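Local coordinates for protein GTP cyclohydrolase 1 type 2 homolog (Escherichia coli, Escherichia coli O157:H7, PDB 1NMO) that is of unknown activity but binds a pair of iron ions within a ring-shaped hexamer and may take part in degrading radiation-damaged nucleotides, at residues Glu12-Ala17 and Leu98-His103; Ala59-His64 and Tyr94-Pro99; Pro104-Asn109 and Arg224-Trp229; Pro126-Gly131 and Arg167-Thr172. One frame throughout, in Å; residues are numbered along the deposited sequence.

Contact 1 (Glu12-Ala17 and Leu98-His103). With FE (Fe (III) ion), chain H.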
loop_
_atom_site.group_PDB
_atom_site.type_symbol
_atom_site.label_atom_id
_atom_site.label_comp_id
_atom_site.label_asym_id
_atom_site.label_seq_id
_atom_site.Cartn_x
_atom_site.Cartn_y
_atom_site.Cartn_z
ATOM N N GLU A 12 -36.504 16.633 -31.715
ATOM C CA GLU A 12 -37.877 16.954 -31.270
ATOM C C GLU A 12 -38.218 16.422 -29.881
ATOM O O GLU A 12 -38.908 17.104 -29.128
ATOM C CB GLU A 12 -38.936 16.499 -32.299
ATOM C CG GLU A 12 -39.060 17.574 -33.445
ATOM C CD GLU A 12 -39.573 16.975 -34.770
ATOM O OE1 GLU A 12 -40.167 15.848 -34.725
ATOM O OE2 GLU A 12 -39.406 17.638 -35.849
ATOM N N LYS A 13 -37.706 15.245 -29.528
ATOM C CA LYS A 13 -37.987 14.675 -28.199
ATOM C C LYS A 13 -37.361 15.516 -27.089
ATOM O O LYS A 13 -37.983 15.827 -26.066
ATOM C CB LYS A 13 -37.486 13.235 -28.148
ATOM C CG LYS A 13 -37.652 12.482 -26.772
ATOM C CD LYS A 13 -39.101 12.424 -26.231
ATOM C CE LYS A 13 -39.241 11.503 -25.007
ATOM N NZ LYS A 13 -40.731 11.285 -24.486
ATOM N N LEU A 14 -36.139 15.951 -27.291
ATOM C CA LEU A 14 -35.507 16.749 -26.262
ATOM C C LEU A 14 -35.862 18.197 -26.367
ATOM O O LEU A 14 -35.365 18.999 -25.586
ATOM C CB LEU A 14 -33.990 16.586 -26.351
ATOM C CG LEU A 14 -33.431 15.180 -26.176
ATOM C CD1 LEU A 14 -31.926 15.254 -25.974
ATOM C CD2 LEU A 14 -34.055 14.493 -24.986
ATOM N N ASN A 15 -36.722 18.548 -27.324
ATOM C CA ASN A 15 -37.066 19.980 -27.548
ATOM C C ASN A 15 -35.749 20.746 -27.539
ATOM O O ASN A 15 -35.594 21.768 -26.882
ATOM C CB ASN A 15 -38.024 20.466 -26.454
ATOM C CG ASN A 15 -39.369 19.696 -26.507
ATOM O OD1 ASN A 15 -40.114 19.777 -27.520
ATOM N ND2 ASN A 15 -39.669 18.913 -25.446
ATOM N N SER A 16 -34.801 20.228 -28.319
ATOM C CA SER A 16 -33.469 20.791 -28.390
ATOM C C SER A 16 -33.348 22.186 -29.019
ATOM O O SER A 16 -32.681 23.060 -28.491
ATOM C CB SER A 16 -32.560 19.807 -29.121
ATOM O OG SER A 16 -31.223 20.302 -29.170
ATOM N N ALA A 17 -33.976 22.387 -30.162
ATOM C CA ALA A 17 -33.842 23.673 -30.838
ATOM C C ALA A 17 -34.041 24.938 -29.986
ATOM O O ALA A 17 -33.289 25.936 -30.138
ATOM C CB ALA A 17 -34.792 23.696 -32.068
ATOM N N LEU A 98 -27.103 20.816 -23.134
ATOM C CA LEU A 98 -28.166 21.183 -22.168
ATOM C C LEU A 98 -29.496 20.461 -22.314
ATOM O O LEU A 98 -30.144 20.046 -21.290
ATOM C CB LEU A 98 -28.352 22.717 -22.114
ATOM C CG LEU A 98 -26.995 23.378 -21.709
ATOM C CD1 LEU A 98 -27.109 24.915 -21.657
ATOM C CD2 LEU A 98 -26.534 22.887 -20.355
ATOM N N PRO A 99 -29.938 20.240 -23.557
ATOM C CA PRO A 99 -31.229 19.538 -23.636
ATOM C C PRO A 99 -31.189 18.210 -22.903
ATOM O O PRO A 99 -32.207 17.756 -22.302
ATOM C CB PRO A 99 -31.460 19.385 -25.148
ATOM C CG PRO A 99 -30.746 20.632 -25.713
ATOM C CD PRO A 99 -29.447 20.606 -24.890
ATOM N N LEU A 100 -30.029 17.558 -22.903
ATOM C CA LEU A 100 -29.957 16.233 -22.216
ATOM C C LEU A 100 -29.778 16.386 -20.693
ATOM O O LEU A 100 -29.829 15.414 -19.953
ATOM C CB LEU A 100 -28.865 15.352 -22.863
ATOM C CG LEU A 100 -28.922 13.832 -22.560
ATOM C CD1 LEU A 100 -30.291 13.236 -22.922
ATOM C CD2 LEU A 100 -27.918 13.185 -23.522
ATOM N N ASP A 101 -29.552 17.601 -20.226
ATOM C CA ASP A 101 -29.515 17.845 -18.777
ATOM C C ASP A 101 -30.945 18.160 -18.308
ATOM O O ASP A 101 -31.446 17.566 -17.358
ATOM C CB ASP A 101 -28.599 19.055 -18.412
ATOM C CG ASP A 101 -27.140 18.697 -18.479
ATOM O OD1 ASP A 101 -26.814 17.610 -17.945
ATOM O OD2 ASP A 101 -26.324 19.443 -19.081
ATOM N N ALA A 102 -31.593 19.099 -19.016
ATOM C CA ALA A 102 -32.942 19.569 -18.677
ATOM C C ALA A 102 -34.176 18.685 -18.936
ATOM O O ALA A 102 -35.100 18.724 -18.158
ATOM C CB ALA A 102 -33.172 20.949 -19.302
ATOM N N HIS A 103 -34.227 17.857 -19.961
ATOM C CA HIS A 103 -35.480 17.069 -20.149
ATOM C C HIS A 103 -36.121 16.455 -18.865
ATOM O O HIS A 103 -35.526 15.623 -18.184
ATOM C CB HIS A 103 -35.251 15.983 -21.216
ATOM C CG HIS A 103 -36.510 15.479 -21.829
ATOM N ND1 HIS A 103 -37.070 14.254 -21.489
ATOM C CD2 HIS A 103 -37.411 16.098 -22.636
ATOM C CE1 HIS A 103 -38.260 14.147 -22.051
ATOM N NE2 HIS A 103 -38.492 15.255 -22.750
HETATM FE FE FE H . -24.301 18.520 -18.080
HETATM O O HOH W 1 -34.733 19.006 -22.872
HETATM O O HOH W 2 -24.711 20.214 -16.469
#
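Ser16 and Pro99 bring their CA atoms to 5.4 Å of each other where the chain leaving helix 3-13, through a Schellman motif with Asn15 at positive phi, runs up against helix 98-102. Ser16 lies beside the proline ring, its OG 3.5 Å from Pro99 CG, while Leu14 CB rests 4.0 Å from Pro99 CB. Leu14 CG stands anti to its own carbonyl carbon (chi1 -60°), and beyond it the two methyls serve different partners: CD1 meets Leu100 CD1 at 4.0 Å, and CD2 meets His103 CG at 4.1 Å. The side chain of His103 crosses those of Leu14 and Lys13 at about a right angle, with Lys13 CE nearest His103 CE1. The amine of Lys13 goes to a salt bridge with Glu105, and His103 ND1 is hydrogen-bonded to the backbone N of Leu106, which would restrain rotation of the ring. One water joins the backbones, donating to Leu14 O at 2.8 Å and to Pro99 O at 2.9 Å. Asp101 binds iron through OD2 at 2.4 Å, sharing the metal with His63, Glu219 and a second water; the helix packed here thus carries a ligand of the dinuclear iron site of this NIF3-family protein.

Contact 2 (Ala59-His64 and Tyr94-Pro99). With FE (Fe (III) ion), chain G; FE (Fe (III) ion), chain H.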
loop_
_atom_site.group_PDB
_atom_site.type_symbol
_atom_site.label_atom_id
_atom_site.label_comp_id
_atom_site.label_asym_id
_atom_site.label_seq_id
_atom_site.Cartn_x
_atom_site.Cartn_y
_atom_site.Cartn_z
ATOM N N ALA A 59 -23.248 4.978 -35.504
ATOM C CA ALA A 59 -23.321 6.313 -34.920
ATOM C C ALA A 59 -22.825 6.279 -33.501
ATOM O O ALA A 59 -22.806 5.231 -32.851
ATOM C CB ALA A 59 -24.716 6.810 -34.927
ATOM N N VAL A 60 -22.453 7.449 -33.014
ATOM C CA VAL A 60 -22.076 7.584 -31.616
ATOM C C VAL A 60 -22.902 8.726 -31.086
ATOM O O VAL A 60 -23.026 9.752 -31.767
ATOM C CB VAL A 60 -20.619 7.953 -31.448
ATOM C CG1 VAL A 60 -20.296 8.297 -29.964
ATOM C CG2 VAL A 60 -19.861 6.777 -31.827
ATOM N N ILE A 61 -23.536 8.527 -29.924
ATOM C CA ILE A 61 -24.314 9.604 -29.328
ATOM C C ILE A 61 -23.749 9.873 -27.907
ATOM O O ILE A 61 -23.462 8.923 -27.150
ATOM C CB ILE A 61 -25.804 9.258 -29.265
ATOM C CG1 ILE A 61 -26.340 8.915 -30.666
ATOM C CG2 ILE A 61 -26.510 10.457 -28.650
ATOM C CD1 ILE A 61 -27.861 8.650 -30.754
ATOM N N VAL A 62 -23.574 11.152 -27.556
ATOM C CA VAL A 62 -22.953 11.526 -26.300
ATOM C C VAL A 62 -23.522 12.761 -25.652
ATOM O O VAL A 62 -24.305 13.458 -26.288
ATOM C CB VAL A 62 -21.442 11.849 -26.492
ATOM C CG1 VAL A 62 -20.667 10.631 -26.955
ATOM C CG2 VAL A 62 -21.279 12.962 -27.450
ATOM N N HIS A 63 -23.193 12.978 -24.362
ATOM C CA HIS A 63 -23.618 14.184 -23.680
ATOM C C HIS A 63 -22.624 15.316 -23.990
ATOM O O HIS A 63 -23.041 16.472 -24.090
ATOM C CB HIS A 63 -23.671 13.982 -22.202
ATOM C CG HIS A 63 -24.116 15.191 -21.423
ATOM N ND1 HIS A 63 -25.085 16.078 -21.874
ATOM C CD2 HIS A 63 -23.711 15.657 -20.205
ATOM C CE1 HIS A 63 -25.242 17.041 -20.969
ATOM N NE2 HIS A 63 -24.415 16.815 -19.947
ATOM N N HIS A 64 -21.326 14.969 -24.125
ATOM C CA HIS A 64 -20.237 15.917 -24.430
ATOM C C HIS A 64 -19.516 15.594 -25.761
ATOM O O HIS A 64 -18.629 14.719 -25.847
ATOM C CB HIS A 64 -19.167 15.902 -23.343
ATOM C CG HIS A 64 -19.657 16.261 -21.984
ATOM N ND1 HIS A 64 -19.828 15.322 -20.989
ATOM C CD2 HIS A 64 -19.992 17.456 -21.442
ATOM C CE1 HIS A 64 -20.235 15.925 -19.892
ATOM N NE2 HIS A 64 -20.340 17.217 -20.136
ATOM N N TYR A 94 -23.219 12.316 -32.837
ATOM C CA TYR A 94 -24.274 13.262 -32.445
ATOM C C TYR A 94 -23.925 13.502 -30.992
ATOM O O TYR A 94 -23.343 12.592 -30.346
ATOM C CB TYR A 94 -25.678 12.626 -32.425
ATOM C CG TYR A 94 -26.203 11.991 -33.726
ATOM C CD1 TYR A 94 -25.689 10.815 -34.189
ATOM C CD2 TYR A 94 -27.244 12.588 -34.452
ATOM C CE1 TYR A 94 -26.193 10.197 -35.354
ATOM C CE2 TYR A 94 -27.756 11.999 -35.632
ATOM C CZ TYR A 94 -27.233 10.800 -36.062
ATOM O OH TYR A 94 -27.801 10.173 -37.174
ATOM N N GLY A 95 -24.259 14.703 -30.492
ATOM C CA GLY A 95 -24.104 15.092 -29.089
ATOM C C GLY A 95 -25.305 16.007 -28.709
ATOM O O GLY A 95 -25.789 16.773 -29.568
ATOM N N TRP A 96 -25.855 15.893 -27.487
ATOM C CA TRP A 96 -26.885 16.786 -26.974
ATOM C C TRP A 96 -26.404 17.229 -25.588
ATOM O O TRP A 96 -26.311 16.420 -24.661
ATOM C CB TRP A 96 -28.240 16.104 -26.842
ATOM C CG TRP A 96 -28.985 16.125 -28.124
ATOM C CD1 TRP A 96 -29.778 17.127 -28.585
ATOM C CD2 TRP A 96 -28.906 15.155 -29.191
ATOM N NE1 TRP A 96 -30.193 16.863 -29.859
ATOM C CE2 TRP A 96 -29.676 15.659 -30.260
ATOM C CE3 TRP A 96 -28.257 13.902 -29.338
ATOM C CZ2 TRP A 96 -29.814 14.979 -31.460
ATOM C CZ3 TRP A 96 -28.383 13.219 -30.516
ATOM C CH2 TRP A 96 -29.166 13.764 -31.584
ATOM N N HIS A 97 -26.097 18.514 -25.429
ATOM C CA HIS A 97 -25.619 19.044 -24.157
ATOM C C HIS A 97 -26.807 19.516 -23.271
ATOM O O HIS A 97 -27.528 18.663 -22.751
ATOM C CB HIS A 97 -24.602 20.166 -24.428
ATOM C CG HIS A 97 -23.873 20.654 -23.214
ATOM N ND1 HIS A 97 -23.822 21.995 -22.869
ATOM C CD2 HIS A 97 -23.212 19.988 -22.230
ATOM C CE1 HIS A 97 -23.174 22.133 -21.721
ATOM N NE2 HIS A 97 -22.790 20.934 -21.312
ATOM N N LEU A 98 -27.103 20.816 -23.134
ATOM C CA LEU A 98 -28.166 21.183 -22.168
ATOM C C LEU A 98 -29.496 20.461 -22.314
ATOM O O LEU A 98 -30.144 20.046 -21.290
ATOM C CB LEU A 98 -28.352 22.717 -22.114
ATOM C CG LEU A 98 -26.995 23.378 -21.709
ATOM C CD1 LEU A 98 -27.109 24.915 -21.657
ATOM C CD2 LEU A 98 -26.534 22.887 -20.355
ATOM N N PRO A 99 -29.938 20.240 -23.557
ATOM C CA PRO A 99 -31.229 19.538 -23.636
ATOM C C PRO A 99 -31.189 18.210 -22.903
ATOM O O PRO A 99 -32.207 17.756 -22.302
ATOM C CB PRO A 99 -31.460 19.385 -25.148
ATOM C CG PRO A 99 -30.746 20.632 -25.713
ATOM C CD PRO A 99 -29.447 20.606 -24.890
HETATM FE FE FE G . -21.222 17.813 -18.285
HETATM FE FE FE H . -24.301 18.520 -18.080
HETATM O O HOH W 2 -24.711 20.214 -16.469
#
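Parallel strands 59-62 and 92-95, joined through helix 78-88 as a beta-alpha-beta crossover, pair Ile61 with Tyr94 and Val62 with Gly95 and end at the dinuclear iron site. Tyr94 N donates to Val60 O at 2.8 Å in a nearly straight bond (172° at the hydrogen); Val62 N reaches Tyr94 O along a more bent path (136°), and Trp96 N closes on Val62 O. Beside this backbone, Ala59 CB sits at the edge of the Tyr94 ring, 3.7 Å from CE1, and Ile61 CG2 meets the Trp96 edge 3.8 Å from CZ3. Past the strand end, His63 ND1 donates to Trp96 O at 3.1 Å, in the carbonyl plane on a lone pair, while NE2 of the same ring binds one iron at 2.5 Å. His64 NE2 binds the other iron at 2.1 Å. With ND1 as donor, NE2 of His63 is the nitrogen left to face the metal: the Trp96 carbonyl is a second-shell group that orients the ring and may make it a stronger ligand.

Contact 3 (Pro104-Asn109 and Arg224-Trp229)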
loop_
_atom_site.group_PDB
_atom_site.type_symbol
_atom_site.label_atom_id
_atom_site.label_comp_id
_atom_site.label_asym_id
_atom_site.label_seq_id
_atom_site.Cartn_x
_atom_site.Cartn_y
_atom_site.Cartn_z
ATOM N N PRO A 104 -37.395 16.774 -18.581
ATOM C CA PRO A 104 -37.986 16.219 -17.350
ATOM C C PRO A 104 -38.073 14.685 -17.205
ATOM O O PRO A 104 -38.276 14.134 -16.111
ATOM C CB PRO A 104 -39.374 16.855 -17.309
ATOM C CG PRO A 104 -39.333 18.050 -18.311
ATOM C CD PRO A 104 -38.421 17.447 -19.407
ATOM N N GLU A 105 -37.958 13.974 -18.307
ATOM C CA GLU A 105 -38.114 12.548 -18.234
ATOM C C GLU A 105 -36.784 11.848 -18.373
ATOM O O GLU A 105 -36.408 11.023 -17.549
ATOM C CB GLU A 105 -39.040 12.105 -19.372
ATOM C CG GLU A 105 -38.934 10.615 -19.657
ATOM C CD GLU A 105 -39.670 10.163 -20.915
ATOM O OE1 GLU A 105 -40.358 10.999 -21.593
ATOM O OE2 GLU A 105 -39.564 8.938 -21.217
ATOM N N LEU A 106 -36.059 12.229 -19.422
ATOM C CA LEU A 106 -34.769 11.636 -19.844
ATOM C C LEU A 106 -33.512 12.344 -19.332
ATOM O O LEU A 106 -32.411 11.778 -19.338
ATOM C CB LEU A 106 -34.749 11.657 -21.404
ATOM C CG LEU A 106 -35.305 10.498 -22.285
ATOM C CD1 LEU A 106 -36.171 9.525 -21.562
ATOM C CD2 LEU A 106 -35.941 11.067 -23.520
ATOM N N GLY A 107 -33.663 13.590 -18.941
ATOM C CA GLY A 107 -32.525 14.380 -18.500
ATOM C C GLY A 107 -31.621 13.907 -17.378
ATOM O O GLY A 107 -32.101 13.148 -16.540
ATOM N N ASN A 108 -30.344 14.378 -17.344
ATOM C CA ASN A 108 -29.389 13.990 -16.318
ATOM C C ASN A 108 -30.000 14.400 -14.978
ATOM O O ASN A 108 -29.943 13.663 -14.037
ATOM C CB ASN A 108 -28.031 14.704 -16.453
ATOM C CG ASN A 108 -27.203 14.266 -17.694
ATOM O OD1 ASN A 108 -27.082 13.060 -18.035
ATOM N ND2 ASN A 108 -26.579 15.267 -18.351
ATOM N N ASN A 109 -30.532 15.603 -14.901
ATOM C CA ASN A 109 -31.148 16.086 -13.673
ATOM C C ASN A 109 -32.284 15.174 -13.147
ATOM O O ASN A 109 -32.300 14.816 -11.938
ATOM C CB ASN A 109 -31.690 17.517 -13.891
ATOM C CG ASN A 109 -30.605 18.568 -13.711
ATOM O OD1 ASN A 109 -29.597 18.279 -13.055
ATOM N ND2 ASN A 109 -30.804 19.823 -14.273
ATOM N N ARG A 224 -27.853 7.419 -20.782
ATOM C CA ARG A 224 -28.289 6.054 -20.567
ATOM C C ARG A 224 -29.800 6.023 -20.772
ATOM O O ARG A 224 -30.321 5.233 -21.551
ATOM C CB ARG A 224 -27.922 5.531 -19.138
ATOM C CG ARG A 224 -28.305 3.968 -18.968
ATOM C CD ARG A 224 -27.564 3.292 -17.737
ATOM N NE ARG A 224 -27.699 4.196 -16.634
ATOM C CZ ARG A 224 -26.788 4.538 -15.747
ATOM N NH1 ARG A 224 -25.567 4.023 -15.780
ATOM N NH2 ARG A 224 -27.173 5.457 -14.841
ATOM N N ALA A 225 -30.525 6.905 -20.099
ATOM C CA ALA A 225 -31.972 6.862 -20.273
ATOM C C ALA A 225 -32.341 7.021 -21.748
ATOM O O ALA A 225 -33.179 6.279 -22.240
ATOM C CB ALA A 225 -32.654 7.958 -19.443
ATOM N N LEU A 226 -31.689 7.940 -22.462
ATOM C CA LEU A 226 -32.043 8.172 -23.853
ATOM C C LEU A 226 -31.766 6.949 -24.702
ATOM O O LEU A 226 -32.528 6.590 -25.615
ATOM C CB LEU A 226 -31.289 9.433 -24.361
ATOM C CG LEU A 226 -31.349 9.703 -25.884
ATOM C CD1 LEU A 226 -32.750 10.189 -26.276
ATOM C CD2 LEU A 226 -30.317 10.773 -26.261
ATOM N N SER A 227 -30.692 6.246 -24.378
ATOM C CA SER A 227 -30.324 5.034 -25.162
ATOM C C SER A 227 -31.404 3.961 -25.033
ATOM O O SER A 227 -31.666 3.240 -25.998
ATOM C CB SER A 227 -28.979 4.450 -24.685
ATOM O OG SER A 227 -27.958 5.425 -24.766
ATOM N N GLU A 228 -32.030 3.863 -23.843
ATOM C CA GLU A 228 -33.108 2.866 -23.607
ATOM C C GLU A 228 -34.319 3.398 -24.329
ATOM O O GLU A 228 -35.040 2.668 -24.986
ATOM C CB GLU A 228 -33.407 2.757 -22.115
ATOM C CG GLU A 228 -32.238 2.163 -21.350
ATOM C CD GLU A 228 -32.314 2.406 -19.833
ATOM O OE1 GLU A 228 -32.991 3.438 -19.418
ATOM O OE2 GLU A 228 -31.676 1.571 -19.078
ATOM N N TRP A 229 -34.538 4.693 -24.243
ATOM C CA TRP A 229 -35.688 5.240 -24.945
ATOM C C TRP A 229 -35.538 4.925 -26.439
ATOM O O TRP A 229 -36.524 4.653 -27.145
ATOM C CB TRP A 229 -35.738 6.765 -24.807
ATOM C CG TRP A 229 -36.936 7.394 -25.438
ATOM C CD1 TRP A 229 -38.197 7.522 -24.880
ATOM C CD2 TRP A 229 -37.023 7.973 -26.761
ATOM N NE1 TRP A 229 -39.061 8.157 -25.792
ATOM C CE2 TRP A 229 -38.359 8.430 -26.942
ATOM C CE3 TRP A 229 -36.104 8.137 -27.814
ATOM C CZ2 TRP A 229 -38.786 9.048 -28.133
ATOM C CZ3 TRP A 229 -36.528 8.751 -29.019
ATOM C CH2 TRP A 229 -37.863 9.198 -29.164
#
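Leu106 carries this contact, set against one turn of helix 221-233. Its CD2 lies over one face of the Trp229 indole, displaced toward the rim and 4.3 Å from CG, and at a similar 4.3 Å from Leu226 CD1. The other methyl, CD1, faces Ala225 CB at 4.4 Å, and the same CB also lies 3.8 Å from Leu106 O. On Trp229 itself, CG is anti to the backbone N (chi1 -177°), beside the carbonyl carbon. Glu105 adds a looser touch, OE2 standing 4.2 Å from Trp229 CD1, with the carboxylate plane turned 79° from the ring and its other oxygen engaged by Lys13. Both segments belong to connections between the two mixed sheets of the fold: helix 108-116 leads from the five-stranded sheet toward strand 118-123 of the six-stranded one, and helix 221-233 returns to strand 237-240 of the first. Further out, Gly107 takes the N-cap position before helix 108-116. In the helix that follows, Asn108 turns OD1 to the backbone N of Gly222; its ND2 lies next to the iron ligand Asp101, though the modelled approach is too short to trust in detail.

Contact 4 (Pro126-Gly131 and Arg167-Thr172)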
loop_
_atom_site.group_PDB
_atom_site.type_symbol
_atom_site.label_atom_id
_atom_site.label_comp_id
_atom_site.label_asym_id
_atom_site.label_seq_id
_atom_site.Cartn_x
_atom_site.Cartn_y
_atom_site.Cartn_z
ATOM N N PRO A 126 -33.499 27.372 -14.509
ATOM C CA PRO A 126 -33.463 26.394 -15.586
ATOM C C PRO A 126 -32.697 25.034 -15.363
ATOM O O PRO A 126 -33.256 23.883 -15.563
ATOM C CB PRO A 126 -32.918 27.255 -16.763
ATOM C CG PRO A 126 -33.667 28.547 -16.591
ATOM C CD PRO A 126 -33.379 28.746 -15.037
ATOM N N LEU A 127 -31.443 25.071 -14.967
ATOM C CA LEU A 127 -30.839 23.747 -14.811
ATOM C C LEU A 127 -30.724 23.297 -13.363
ATOM O O LEU A 127 -29.846 22.454 -13.044
ATOM C CB LEU A 127 -29.432 23.806 -15.375
ATOM C CG LEU A 127 -29.406 24.105 -16.889
ATOM C CD1 LEU A 127 -28.038 24.705 -17.252
ATOM C CD2 LEU A 127 -29.673 22.757 -17.687
ATOM N N VAL A 128 -31.603 23.842 -12.500
ATOM C CA VAL A 128 -31.547 23.578 -11.089
ATOM C C VAL A 128 -32.857 23.212 -10.472
ATOM O O VAL A 128 -33.534 24.071 -9.951
ATOM C CB VAL A 128 -31.051 24.836 -10.348
ATOM C CG1 VAL A 128 -30.682 24.493 -8.954
ATOM C CG2 VAL A 128 -29.857 25.384 -11.031
ATOM N N PRO A 129 -33.241 21.929 -10.488
ATOM C CA PRO A 129 -34.510 21.490 -9.894
ATOM C C PRO A 129 -34.362 21.399 -8.417
ATOM O O PRO A 129 -33.220 21.450 -7.921
ATOM C CB PRO A 129 -34.721 20.119 -10.511
ATOM C CG PRO A 129 -33.291 19.670 -10.757
ATOM C CD PRO A 129 -32.680 20.897 -11.365
ATOM N N TRP A 130 -35.488 21.352 -7.688
ATOM C CA TRP A 130 -35.389 21.157 -6.236
ATOM C C TRP A 130 -36.472 20.155 -5.856
ATOM O O TRP A 130 -37.366 19.882 -6.638
ATOM C CB TRP A 130 -35.606 22.448 -5.426
ATOM C CG TRP A 130 -37.059 22.979 -5.437
ATOM C CD1 TRP A 130 -37.592 23.905 -6.307
ATOM C CD2 TRP A 130 -38.119 22.639 -4.520
ATOM N NE1 TRP A 130 -38.909 24.156 -5.989
ATOM C CE2 TRP A 130 -39.253 23.402 -4.891
ATOM C CE3 TRP A 130 -38.220 21.764 -3.411
ATOM C CZ2 TRP A 130 -40.478 23.334 -4.187
ATOM C CZ3 TRP A 130 -39.492 21.703 -2.689
ATOM C CH2 TRP A 130 -40.565 22.483 -3.089
ATOM N N GLY A 131 -36.362 19.576 -4.683
ATOM C CA GLY A 131 -37.393 18.656 -4.232
ATOM C C GLY A 131 -37.019 18.105 -2.862
ATOM O O GLY A 131 -36.220 18.744 -2.137
ATOM N N ARG A 167 -35.091 18.751 2.113
ATOM C CA ARG A 167 -35.246 19.519 0.872
ATOM C C ARG A 167 -33.884 19.657 0.245
ATOM O O ARG A 167 -32.920 20.034 0.902
ATOM C CB ARG A 167 -35.897 20.898 1.211
ATOM C CG ARG A 167 -35.992 21.892 0.066
ATOM C CD ARG A 167 -36.784 23.162 0.561
ATOM N NE ARG A 167 -38.144 22.704 0.851
ATOM C CZ ARG A 167 -39.247 23.331 0.460
ATOM N NH1 ARG A 167 -39.146 24.477 -0.223
ATOM N NH2 ARG A 167 -40.450 22.744 0.665
ATOM N N VAL A 168 -33.805 19.359 -1.033
ATOM C CA VAL A 168 -32.539 19.340 -1.769
ATOM C C VAL A 168 -32.596 20.063 -3.131
ATOM O O VAL A 168 -33.698 20.291 -3.672
ATOM C CB VAL A 168 -32.235 17.865 -2.037
ATOM C CG1 VAL A 168 -31.024 17.732 -2.868
ATOM C CG2 VAL A 168 -32.033 17.166 -0.723
ATOM N N ALA A 169 -31.465 20.520 -3.677
ATOM C CA ALA A 169 -31.596 21.045 -5.052
ATOM C C ALA A 169 -30.334 20.456 -5.700
ATOM O O ALA A 169 -29.438 20.010 -4.982
ATOM C CB ALA A 169 -31.631 22.579 -5.115
ATOM N N TRP A 170 -30.210 20.444 -7.020
ATOM C CA TRP A 170 -29.048 19.806 -7.565
ATOM C C TRP A 170 -28.866 20.238 -8.971
ATOM O O TRP A 170 -29.802 20.797 -9.551
ATOM C CB TRP A 170 -29.262 18.300 -7.522
ATOM C CG TRP A 170 -30.425 17.771 -8.347
ATOM C CD1 TRP A 170 -30.389 17.309 -9.622
ATOM C CD2 TRP A 170 -31.815 17.693 -7.937
ATOM N NE1 TRP A 170 -31.660 16.950 -10.046
ATOM C CE2 TRP A 170 -32.549 17.171 -9.034
ATOM C CE3 TRP A 170 -32.507 18.021 -6.740
ATOM C CZ2 TRP A 170 -33.940 16.955 -8.974
ATOM C CZ3 TRP A 170 -33.910 17.816 -6.670
ATOM C CH2 TRP A 170 -34.598 17.291 -7.778
ATOM N N CYS A 171 -27.681 20.004 -9.526
ATOM C CA CYS A 171 -27.440 20.287 -10.948
ATOM C C CYS A 171 -26.359 19.285 -11.269
ATOM O O CYS A 171 -25.360 19.331 -10.609
ATOM C CB CYS A 171 -26.903 21.712 -11.214
ATOM S SG CYS A 171 -26.638 21.968 -13.023
ATOM N N THR A 172 -26.537 18.372 -12.229
ATOM C CA THR A 172 -25.477 17.437 -12.490
ATOM C C THR A 172 -24.227 18.122 -13.204
ATOM O O THR A 172 -24.318 19.197 -13.757
ATOM C CB THR A 172 -25.944 16.301 -13.420
ATOM O OG1 THR A 172 -26.189 16.878 -14.714
ATOM C CG2 THR A 172 -27.174 15.519 -12.847
#
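Trp130 and Ala169 form a non-hydrogen-bonded pair of the antiparallel strands 128-137 and 165-170, neighbours in the six-stranded mixed sheet, whose short segments run at 165° to each other. The next pair, Gly131 with Val168, is hydrogen-bonded both ways: Gly131 N to Val168 O at 2.9 Å and Val168 N to Gly131 O at 2.7 Å. On the other side of the Trp130 pair, Trp170 N donates to Pro129 O in a longer bond of 3.3 Å.

Followed outward, Trp130 begins with CB packed 4.0 Å from Ala169 CB, and close to Val168 O as well. CG then takes the position between the backbone N and the carbonyl carbon (chi1 70°). Farther along the indole, CE3 lies 4.1 Å from Arg167 CG. At the tip, CZ3 sits over the centre of the Arg167 guanidinium, 3.6 Å from CZ, and CH2 lies near both terminal nitrogens; the two flat groups are inclined by 30°. The ring of Phe185 also meets this indole.

The opposite face of the sheet, where Val168 points, carries the Trp170 indole. Pro129 packs against it with CB 3.6 Å from Trp170 CZ2, whereas the modelled placing of Pro129 CG is doubtful. Trp170 NE1 is hydrogen-bonded to Asn109 O, and the far edge of the ring passes beside the glycine, with CZ3 3.6 Å from Gly131 N.

Overall arrangement
Contacts 1 and 2 supply ligands to the irons; contacts 3 and 4 supply none. Contacts 1 and 2, with centres 10 Å apart, share Leu98 and Pro99 and give Asp101 and His63 to one iron; Ser16 OG also lies 3.5 Å from Trp96 CD1. Contact 3, whose centre is 10 Å from that of contact 1, follows helix 98-102 in the chain, with Asn108 N 2.9 Å from Leu100 O and Lys13 packed on both Leu106 and Trp229. Contact 4 belongs to the second sheet, its centre 22 Å from contact 2 across the middle of the chain, but Asn109 ties it to contact 3, and Leu127 packs on Leu98 and Asp101. The metal site thus lies between the two sheets, with Glu219 binding both irons and His215 completing the second.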